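Local coordinates for arginase 1, mitochondrial (Arabidopsis thaliana, PDB 6VSU), which catalyses the manganese-dependent hydrolysis of L-arginine to L-ornithine and urea, and also converts agmatine to putrescine and urea, at residues 77-82 with 86-91; 125-130 with 151-156; 141-146 with 287-292. All coordinates share one frame; numbering follows the deposited sequence.

Contact 1: 77-82 with 86-91. With ORN (L-ornithine), chain B.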
loop_
_atom_site.group_PDB
_atom_site.type_symbol
_atom_site.label_atom_id
_atom_site.label_comp_id
_atom_site.label_asym_id
_atom_site.label_seq_id
_atom_site.Cartn_x
_atom_site.Cartn_y
_atom_site.Cartn_z
ATOM N N THR E 77 13.179 -11.979 -14.388
ATOM C CA THR E 77 14.430 -12.633 -13.906
ATOM C C THR E 77 14.997 -13.430 -15.050
ATOM O O THR E 77 14.227 -13.723 -15.955
ATOM C CB THR E 77 14.206 -13.603 -12.746
ATOM O OG1 THR E 77 13.402 -14.722 -13.175
ATOM C CG2 THR E 77 13.590 -12.886 -11.568
ATOM N N ASN E 78 16.262 -13.834 -14.972
ATOM C CA ASN E 78 16.730 -14.896 -15.901
ATOM C C ASN E 78 16.979 -16.164 -15.119
ATOM O O ASN E 78 16.922 -16.135 -13.876
ATOM C CB ASN E 78 17.815 -14.398 -16.837
ATOM C CG ASN E 78 19.168 -14.328 -16.203
ATOM O OD1 ASN E 78 19.502 -15.204 -15.455
ATOM N ND2 ASN E 78 19.970 -13.347 -16.596
ATOM N N SER E 79 17.086 -17.257 -15.842
ATOM C CA SER E 79 17.123 -18.602 -15.245
ATOM C C SER E 79 18.539 -18.971 -14.781
ATOM O O SER E 79 18.739 -20.117 -14.424
ATOM C CB SER E 79 16.644 -19.573 -16.238
ATOM O OG SER E 79 17.395 -19.471 -17.452
ATOM N N ALA E 80 19.531 -18.100 -14.857
ATOM C CA ALA E 80 20.883 -18.415 -14.336
ATOM C C ALA E 80 21.002 -17.980 -12.863
ATOM O O ALA E 80 20.646 -16.862 -12.568
ATOM C CB ALA E 80 21.925 -17.771 -15.192
ATOM N N THR E 81 21.620 -18.784 -12.019
ATOM C CA THR E 81 22.036 -18.393 -10.645
ATOM C C THR E 81 23.279 -17.498 -10.728
ATOM O O THR E 81 23.856 -17.414 -11.785
ATOM C CB THR E 81 22.271 -19.624 -9.773
ATOM O OG1 THR E 81 23.476 -20.285 -10.171
ATOM C CG2 THR E 81 21.127 -20.597 -9.871
ATOM N N GLU E 82 23.649 -16.808 -9.653
ATOM C CA GLU E 82 24.801 -15.850 -9.639
ATOM C C GLU E 82 26.103 -16.514 -10.109
ATOM O O GLU E 82 26.895 -15.868 -10.778
ATOM C CB GLU E 82 24.980 -15.291 -8.236
ATOM C CG GLU E 82 23.895 -14.310 -7.810
ATOM C CD GLU E 82 24.298 -13.321 -6.733
ATOM O OE1 GLU E 82 25.463 -13.419 -6.263
ATOM O OE2 GLU E 82 23.481 -12.404 -6.432
ATOM N N GLU E 86 22.133 -23.254 -14.504
ATOM C CA GLU E 86 20.934 -23.108 -15.341
ATOM C C GLU E 86 19.784 -23.853 -14.654
ATOM O O GLU E 86 19.800 -25.099 -14.623
ATOM C CB GLU E 86 21.263 -23.622 -16.742
ATOM C CG GLU E 86 20.087 -23.550 -17.718
ATOM C CD GLU E 86 19.424 -22.180 -17.804
ATOM O OE1 GLU E 86 20.103 -21.223 -18.356
ATOM O OE2 GLU E 86 18.315 -22.031 -17.183
ATOM N N LEU E 87 18.813 -23.085 -14.164
ATOM C CA LEU E 87 17.676 -23.552 -13.343
ATOM C C LEU E 87 16.673 -24.299 -14.216
ATOM O O LEU E 87 15.930 -25.087 -13.660
ATOM C CB LEU E 87 17.020 -22.346 -12.659
ATOM C CG LEU E 87 17.825 -21.714 -11.537
ATOM C CD1 LEU E 87 17.228 -20.378 -11.146
ATOM C CD2 LEU E 87 17.908 -22.654 -10.321
ATOM N N LYS E 88 16.680 -24.130 -15.529
ATOM C CA LYS E 88 15.798 -24.925 -16.414
ATOM C C LYS E 88 16.362 -26.321 -16.670
ATOM O O LYS E 88 15.602 -27.101 -17.257
ATOM C CB LYS E 88 15.589 -24.216 -17.751
ATOM C CG LYS E 88 14.784 -22.939 -17.656
ATOM C CD LYS E 88 14.905 -22.133 -18.901
ATOM C CE LYS E 88 14.091 -20.862 -18.792
ATOM N NZ LYS E 88 14.421 -20.026 -19.975
ATOM N N ASP E 89 17.621 -26.601 -16.315
ATOM C CA ASP E 89 18.199 -27.982 -16.277
ATOM C C ASP E 89 17.640 -28.734 -15.074
ATOM O O ASP E 89 17.841 -28.348 -13.932
ATOM C CB ASP E 89 19.715 -27.920 -16.221
ATOM C CG ASP E 89 20.445 -29.205 -16.487
ATOM O OD1 ASP E 89 19.798 -30.294 -16.410
ATOM O OD2 ASP E 89 21.686 -29.100 -16.737
ATOM N N PRO E 90 16.813 -29.771 -15.287
ATOM C CA PRO E 90 16.283 -30.589 -14.187
ATOM C C PRO E 90 17.355 -31.124 -13.231
ATOM O O PRO E 90 17.084 -31.265 -12.024
ATOM C CB PRO E 90 15.607 -31.766 -14.889
ATOM C CG PRO E 90 15.283 -31.257 -16.292
ATOM C CD PRO E 90 16.347 -30.214 -16.620
ATOM N N ARG E 91 18.555 -31.369 -13.741
ATOM C CA ARG E 91 19.686 -31.807 -12.899
ATOM C C ARG E 91 20.076 -30.702 -11.924
ATOM O O ARG E 91 20.676 -31.043 -10.866
ATOM C CB ARG E 91 20.897 -32.170 -13.739
ATOM C CG ARG E 91 20.619 -33.399 -14.574
ATOM C CD ARG E 91 21.658 -33.672 -15.641
ATOM N NE ARG E 91 21.792 -32.485 -16.476
ATOM C CZ ARG E 91 22.524 -32.428 -17.562
ATOM N NH1 ARG E 91 23.130 -33.507 -18.022
ATOM N NH2 ARG E 91 22.607 -31.293 -18.220
HETATM N N ORN B . 15.590 -10.716 -17.864
HETATM C CA ORN B . 16.567 -9.719 -18.363
HETATM C CB ORN B . 16.382 -8.411 -17.588
HETATM C CG ORN B . 16.850 -7.174 -18.335
HETATM C CD ORN B . 16.988 -5.957 -17.440
HETATM N NE ORN B . 17.502 -4.761 -18.103
HETATM C C ORN B . 17.988 -10.248 -18.129
HETATM O O ORN B . 18.823 -9.442 -17.754
HETATM O OXT ORN B . 18.184 -11.442 -18.284
HETATM O O HOH W 1 16.958 -19.408 -20.196
#
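Ser79 and Leu87 carry the backbone part of this contact, with CA atoms 5.3 Å apart. Leu87 N donates to Ser79 O at 3.0 Å, and the N-H...O angle of 168° shows a straight bond. It belongs to a single beta bridge that pairs Ala80 with Glu86. Glu86 also opens a type I beta turn that runs to Asp89.

Glu86 OE2 collects a hydroxyl and a backbone N-H. Although CB of Glu86 points away from 77-82, CG lies anti to the backbone N (chi1 179°) and the bend at chi2 swings the carboxylate back to Ser79. Ser79 OG donates to the syn lone pair of Glu86 OE2 at 2.7 Å, and Lys88 N to its anti lone pair at 3.1 Å. Two donors on different lone pairs of this one oxygen limit how the carboxylate can turn. Water 1 donates to Ser79 OG at 2.8 Å and accepts from Lys88 NZ, tying the extended lysine chain to the same hydroxyl.

The apolar part is small: Thr81 CG2 rests 3.8 Å from Leu87 CD2, while Thr81 OG1 turns to Lys85 N. Arg313 of helix 303-319 also packs against Leu87.

Asn78 closes an Asx turn, its OD1 accepting from Ala80 N, so the amide is held from one end. At the other, Asn78 ND2 donates to ornithine OXT at 3.1 Å, and that ornithine is also bound by Asp168 and Tyr170 of the second subunit. The braced loop is therefore part of an active site shared between subunits, in which a neighbouring chain helps hold the amino-acid ligand.

Contact 2: 125-130 with 151-156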
loop_
_atom_site.group_PDB
_atom_site.type_symbol
_atom_site.label_atom_id
_atom_site.label_comp_id
_atom_site.label_asym_id
_atom_site.label_seq_id
_atom_site.Cartn_x
_atom_site.Cartn_y
_atom_site.Cartn_z
ATOM N N VAL E 125 11.308 -38.079 -1.668
ATOM C CA VAL E 125 12.235 -37.321 -2.551
ATOM C C VAL E 125 13.629 -37.968 -2.508
ATOM O O VAL E 125 14.177 -38.259 -3.612
ATOM C CB VAL E 125 12.328 -35.842 -2.153
ATOM C CG1 VAL E 125 13.322 -35.123 -3.039
ATOM C CG2 VAL E 125 10.979 -35.168 -2.208
ATOM N N MET E 126 14.144 -38.253 -1.306
ATOM C CA MET E 126 15.532 -38.726 -1.100
ATOM C C MET E 126 15.705 -40.107 -1.730
ATOM O O MET E 126 16.823 -40.363 -2.236
ATOM C CB MET E 126 15.914 -38.779 0.381
ATOM C CG MET E 126 15.909 -37.380 1.010
ATOM S SD MET E 126 16.316 -37.446 2.774
ATOM C CE MET E 126 18.042 -37.904 2.640
ATOM N N GLU E 127 14.618 -40.885 -1.735
ATOM C CA GLU E 127 14.520 -42.256 -2.302
ATOM C C GLU E 127 14.718 -42.214 -3.819
ATOM O O GLU E 127 15.069 -43.256 -4.374
ATOM C CB GLU E 127 13.236 -42.953 -1.849
ATOM C CG GLU E 127 13.375 -43.580 -0.476
ATOM C CD GLU E 127 12.103 -43.903 0.290
ATOM O OE1 GLU E 127 11.017 -43.873 -0.309
ATOM O OE2 GLU E 127 12.212 -44.188 1.490
ATOM N N GLU E 128 14.399 -41.092 -4.468
ATOM C CA GLU E 128 14.649 -40.991 -5.918
ATOM C C GLU E 128 16.021 -40.369 -6.138
ATOM O O GLU E 128 16.169 -39.171 -6.128
ATOM C CB GLU E 128 13.526 -40.210 -6.595
ATOM C CG GLU E 128 12.220 -40.969 -6.535
ATOM C CD GLU E 128 12.143 -42.116 -7.521
ATOM O OE1 GLU E 128 12.931 -42.162 -8.510
ATOM O OE2 GLU E 128 11.256 -42.923 -7.334
ATOM N N GLU E 129 17.001 -41.232 -6.405
ATOM C CA GLU E 129 18.403 -40.834 -6.685
ATOM C C GLU E 129 18.433 -40.040 -7.994
ATOM O O GLU E 129 17.808 -40.486 -8.952
ATOM C CB GLU E 129 19.231 -42.109 -6.840
ATOM C CG GLU E 129 20.709 -41.917 -6.593
ATOM C CD GLU E 129 21.102 -41.932 -5.128
ATOM O OE1 GLU E 129 20.708 -42.881 -4.420
ATOM O OE2 GLU E 129 21.803 -40.996 -4.705
ATOM N N PRO E 130 19.182 -38.922 -8.117
ATOM C CA PRO E 130 19.916 -38.305 -7.017
ATOM C C PRO E 130 19.318 -37.029 -6.419
ATOM O O PRO E 130 20.062 -36.055 -6.159
ATOM C CB PRO E 130 21.209 -37.916 -7.748
ATOM C CG PRO E 130 20.662 -37.360 -9.041
ATOM C CD PRO E 130 19.458 -38.227 -9.376
ATOM N N SER E 151 18.330 -37.106 8.460
ATOM C CA SER E 151 19.242 -37.810 9.391
ATOM C C SER E 151 18.900 -39.294 9.420
ATOM O O SER E 151 19.830 -40.140 9.257
ATOM C CB SER E 151 19.238 -37.200 10.800
ATOM O OG SER E 151 20.158 -37.899 11.634
ATOM N N GLU E 152 17.632 -39.643 9.628
ATOM C CA GLU E 152 17.249 -41.094 9.675
ATOM C C GLU E 152 17.632 -41.771 8.344
ATOM O O GLU E 152 18.181 -42.838 8.351
ATOM C CB GLU E 152 15.748 -41.210 9.928
ATOM C CG GLU E 152 15.302 -40.738 11.318
ATOM C CD GLU E 152 13.801 -40.859 11.517
ATOM O OE1 GLU E 152 13.056 -40.833 10.512
ATOM O OE2 GLU E 152 13.379 -41.054 12.641
ATOM N N LYS E 153 17.390 -41.096 7.218
ATOM C CA LYS E 153 17.581 -41.704 5.880
ATOM C C LYS E 153 19.082 -41.830 5.616
ATOM O O LYS E 153 19.483 -42.848 5.115
ATOM C CB LYS E 153 16.878 -40.875 4.796
ATOM C CG LYS E 153 17.032 -41.411 3.394
ATOM C CD LYS E 153 16.196 -42.605 3.193
ATOM C CE LYS E 153 16.363 -43.176 1.804
ATOM N NZ LYS E 153 15.754 -44.526 1.742
ATOM N N LEU E 154 19.883 -40.835 5.963
ATOM C CA LEU E 154 21.352 -40.931 5.747
ATOM C C LEU E 154 21.991 -41.814 6.834
ATOM O O LEU E 154 23.088 -42.328 6.583
ATOM C CB LEU E 154 21.965 -39.527 5.720
ATOM C CG LEU E 154 21.493 -38.651 4.557
ATOM C CD1 LEU E 154 22.091 -37.261 4.650
ATOM C CD2 LEU E 154 21.766 -39.326 3.202
ATOM N N GLY E 155 21.331 -42.053 7.967
ATOM C CA GLY E 155 21.838 -43.010 8.954
ATOM C C GLY E 155 22.881 -42.350 9.858
ATOM O O GLY E 155 23.765 -43.038 10.344
ATOM N N GLY E 156 22.725 -41.068 10.172
ATOM C CA GLY E 156 23.636 -40.420 11.113
ATOM C C GLY E 156 23.406 -38.926 11.215
ATOM O O GLY E 156 22.499 -38.386 10.608
#
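Where helices 111-126 and 143-154 end, Met126 and Lys153 make the closest backbone approach, with CA atoms 7.9 Å apart, so side chains alone bridge the gap and no hydrogen bond crosses it. The segments hold the C-terminal ends of the two helices and the turns that follow, and strand 131-136 lies between these helices along the chain in the alpha/beta fold of the arginase family. The second helix ends in a Schellman motif: Gly155, with phi 83°, is its C-prime residue, and Gly156 N returns to Ser151 O at 3.2 Å. Gly155 N reaches the same oxygen from the opposite face of its carbonyl plane.

Met126 supplies the apolar part. Its chain is straight through chi2 and bends at chi3 (69°), laying Met126 CE 3.7 Å from Lys153 CG. The two side chains run past each other in opposite directions, so sulfur and methyl lie alongside the first methylenes of the lysine. Leu154 meets the same methyl, with its CG 4.0 Å from Met126 CE.

Beyond this, Lys153 bends at chi2 and carries its ammonium over to Glu127, crossing that side chain at about a right angle. Both residues are exposed, and Glu127 also touches a crystal neighbour, so its position may partly reflect packing in the crystal. The salt bridge is long: Lys153 NZ stands 3.6 Å from Glu127 OE2 and slightly closer, 3.4 Å, to the methylene carbon Glu127 CG.

Contact 3: 141-146 with 287-292; sequences SISYPV and GADVVE. With NA (sodium ion), chain C.
A 2.6 Å hydrogen bond from Ser143 OG to Asp289 OD2 is the tight part of this buried contact, the hydroxyl meeting the oxygen from above the carboxylate plane, 36° out of it. The aspartate points from strand 285-291 toward the start of helix 143-154. The buried carboxylate has further partners on the adjacent strand 244-249, where Tyr245 OH bonds to OD2 and Ser247 OG to OD1, so it is held at both oxygens.

Beside this polar centre, Ile142 CD1 touches Val291 CG1 at 3.9 Å, the two side chains sliding past each other in opposite directions. This valine also packs on His140 and Asp249, both manganese ligands, and its side chain lies about 5 Å from a manganese ion, so the apolar pair borders the metal centre.

Toward either end the packing thins. The side chain of Val146 stays 5.1 Å or more from 287-292, and Glu292, where phi turns positive (72°) as the strand ends, has its side chain equally far from 141-146. Glu292 looks instead to a hydrated ion: Glu292 OE1 binds sodium at 2.8 Å, with water 2, Leu58 O and Ser262 OG as the other ligands. OE2 is taken by His140 N and His180 ND1.

Val291 and Glu292 thus end a strand at the C-terminal edge of the parallel sheet, where the arginase fold places its manganese ligands, and Glu292 is thought to bind substrate.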
loop_
_atom_site.group_PDB
_atom_site.type_symbol
_atom_site.label_atom_id
_atom_site.label_comp_id
_atom_site.label_asym_id
_atom_site.label_seq_id
_atom_site.Cartn_x
_atom_site.Cartn_y
_atom_site.Cartn_z
ATOM N N SER E 141 8.321 -24.733 12.197
ATOM C CA SER E 141 8.046 -26.034 12.848
ATOM C C SER E 141 8.474 -27.169 11.927
ATOM O O SER E 141 8.822 -28.265 12.441
ATOM C CB SER E 141 6.638 -26.194 13.317
ATOM O OG SER E 141 5.745 -26.244 12.244
ATOM N N ILE E 142 8.464 -26.932 10.633
ATOM C CA ILE E 142 8.652 -28.027 9.659
ATOM C C ILE E 142 10.125 -28.482 9.639
ATOM O O ILE E 142 10.393 -29.620 9.213
ATOM C CB ILE E 142 8.154 -27.566 8.300
ATOM C CG1 ILE E 142 9.151 -26.611 7.665
ATOM C CG2 ILE E 142 6.732 -27.000 8.440
ATOM C CD1 ILE E 142 8.766 -26.171 6.317
ATOM N N SER E 143 11.042 -27.641 10.098
ATOM C CA SER E 143 12.465 -27.984 10.112
ATOM C C SER E 143 12.689 -29.257 10.921
ATOM O O SER E 143 13.537 -30.051 10.530
ATOM C CB SER E 143 13.242 -26.835 10.624
ATOM O OG SER E 143 13.341 -25.836 9.622
ATOM N N TYR E 144 11.922 -29.490 11.979
ATOM C CA TYR E 144 12.097 -30.686 12.839
ATOM C C TYR E 144 11.840 -31.933 12.004
ATOM O O TYR E 144 12.731 -32.770 11.875
ATOM C CB TYR E 144 11.247 -30.631 14.111
ATOM C CG TYR E 144 11.092 -31.929 14.874
ATOM C CD1 TYR E 144 12.123 -32.845 14.983
ATOM C CD2 TYR E 144 9.918 -32.227 15.550
ATOM C CE1 TYR E 144 12.023 -34.003 15.765
ATOM C CE2 TYR E 144 9.785 -33.398 16.300
ATOM C CZ TYR E 144 10.838 -34.301 16.405
ATOM O OH TYR E 144 10.702 -35.449 17.140
ATOM N N PRO E 145 10.635 -32.154 11.452
ATOM C CA PRO E 145 10.374 -33.405 10.738
ATOM C C PRO E 145 11.225 -33.581 9.494
ATOM O O PRO E 145 11.455 -34.710 9.076
ATOM C CB PRO E 145 8.884 -33.357 10.359
ATOM C CG PRO E 145 8.514 -31.889 10.485
ATOM C CD PRO E 145 9.394 -31.379 11.633
ATOM N N VAL E 146 11.646 -32.486 8.914
ATOM C CA VAL E 146 12.485 -32.533 7.681
ATOM C C VAL E 146 13.874 -33.026 8.115
ATOM O O VAL E 146 14.411 -33.925 7.441
ATOM C CB VAL E 146 12.539 -31.163 6.988
ATOM C CG1 VAL E 146 13.550 -31.170 5.874
ATOM C CG2 VAL E 146 11.200 -30.723 6.414
ATOM N N GLY E 287 20.526 -31.196 2.379
ATOM C CA GLY E 287 19.180 -30.635 2.316
ATOM C C GLY E 287 19.150 -29.221 2.860
ATOM O O GLY E 287 20.138 -28.797 3.512
ATOM N N ALA E 288 18.035 -28.537 2.640
ATOM C CA ALA E 288 17.879 -27.147 3.074
ATOM C C ALA E 288 16.393 -26.820 3.213
ATOM O O ALA E 288 15.553 -27.526 2.677
ATOM C CB ALA E 288 18.596 -26.225 2.110
ATOM N N ASP E 289 16.096 -25.726 3.895
ATOM C CA ASP E 289 14.730 -25.175 3.894
ATOM C C ASP E 289 14.810 -23.653 3.795
ATOM O O ASP E 289 15.830 -23.046 4.210
ATOM C CB ASP E 289 13.892 -25.744 5.034
ATOM C CG ASP E 289 14.360 -25.410 6.426
ATOM O OD1 ASP E 289 14.549 -24.210 6.709
ATOM O OD2 ASP E 289 14.414 -26.380 7.275
ATOM N N VAL E 290 13.732 -23.070 3.292
ATOM C CA VAL E 290 13.488 -21.601 3.345
ATOM C C VAL E 290 12.103 -21.372 3.916
ATOM O O VAL E 290 11.124 -21.788 3.269
ATOM C CB VAL E 290 13.645 -20.954 1.972
ATOM C CG1 VAL E 290 13.328 -19.468 2.057
ATOM C CG2 VAL E 290 15.051 -21.181 1.469
ATOM N N VAL E 291 12.030 -20.786 5.108
ATOM C CA VAL E 291 10.786 -20.779 5.924
ATOM C C VAL E 291 10.492 -19.332 6.351
ATOM O O VAL E 291 11.375 -18.455 6.253
ATOM C CB VAL E 291 10.940 -21.676 7.158
ATOM C CG1 VAL E 291 11.223 -23.118 6.789
ATOM C CG2 VAL E 291 12.033 -21.205 8.100
ATOM N N GLU E 292 9.261 -19.139 6.805
ATOM C CA GLU E 292 8.762 -17.936 7.517
ATOM C C GLU E 292 8.621 -16.755 6.550
ATOM O O GLU E 292 8.408 -15.623 7.054
ATOM C CB GLU E 292 9.651 -17.642 8.718
ATOM C CG GLU E 292 9.485 -18.728 9.784
ATOM C CD GLU E 292 8.200 -18.710 10.593
ATOM O OE1 GLU E 292 7.464 -17.669 10.474
ATOM O OE2 GLU E 292 7.957 -19.688 11.410
HETATM NA NA NA C . 4.924 -17.081 11.347
HETATM O O HOH W 2 4.110 -15.995 13.850
#

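Overall arrangement
Contact 3 is buried, its centre about 3 Å from that of the chain, whereas the partly buried contact 1 and the surface contact 2 have centres about 20 and 16 Å out. Contacts 2 and 3 share helix 143-154: its first turn meets the central strand 285-291 and its last turn the end of helix 111-126. Between these two the chemistry changes with depth, from a carboxylate held by several hydroxyls, and a sodium-bound glutamate, in contact 3 to methylenes and one long ion pair in contact 2. Contact 1 joins two parts of a single loop and adds a water bridge. Contact 3 borders the metal site of its own chain, while Asn78 of contact 1 binds ornithine held also by a second subunit.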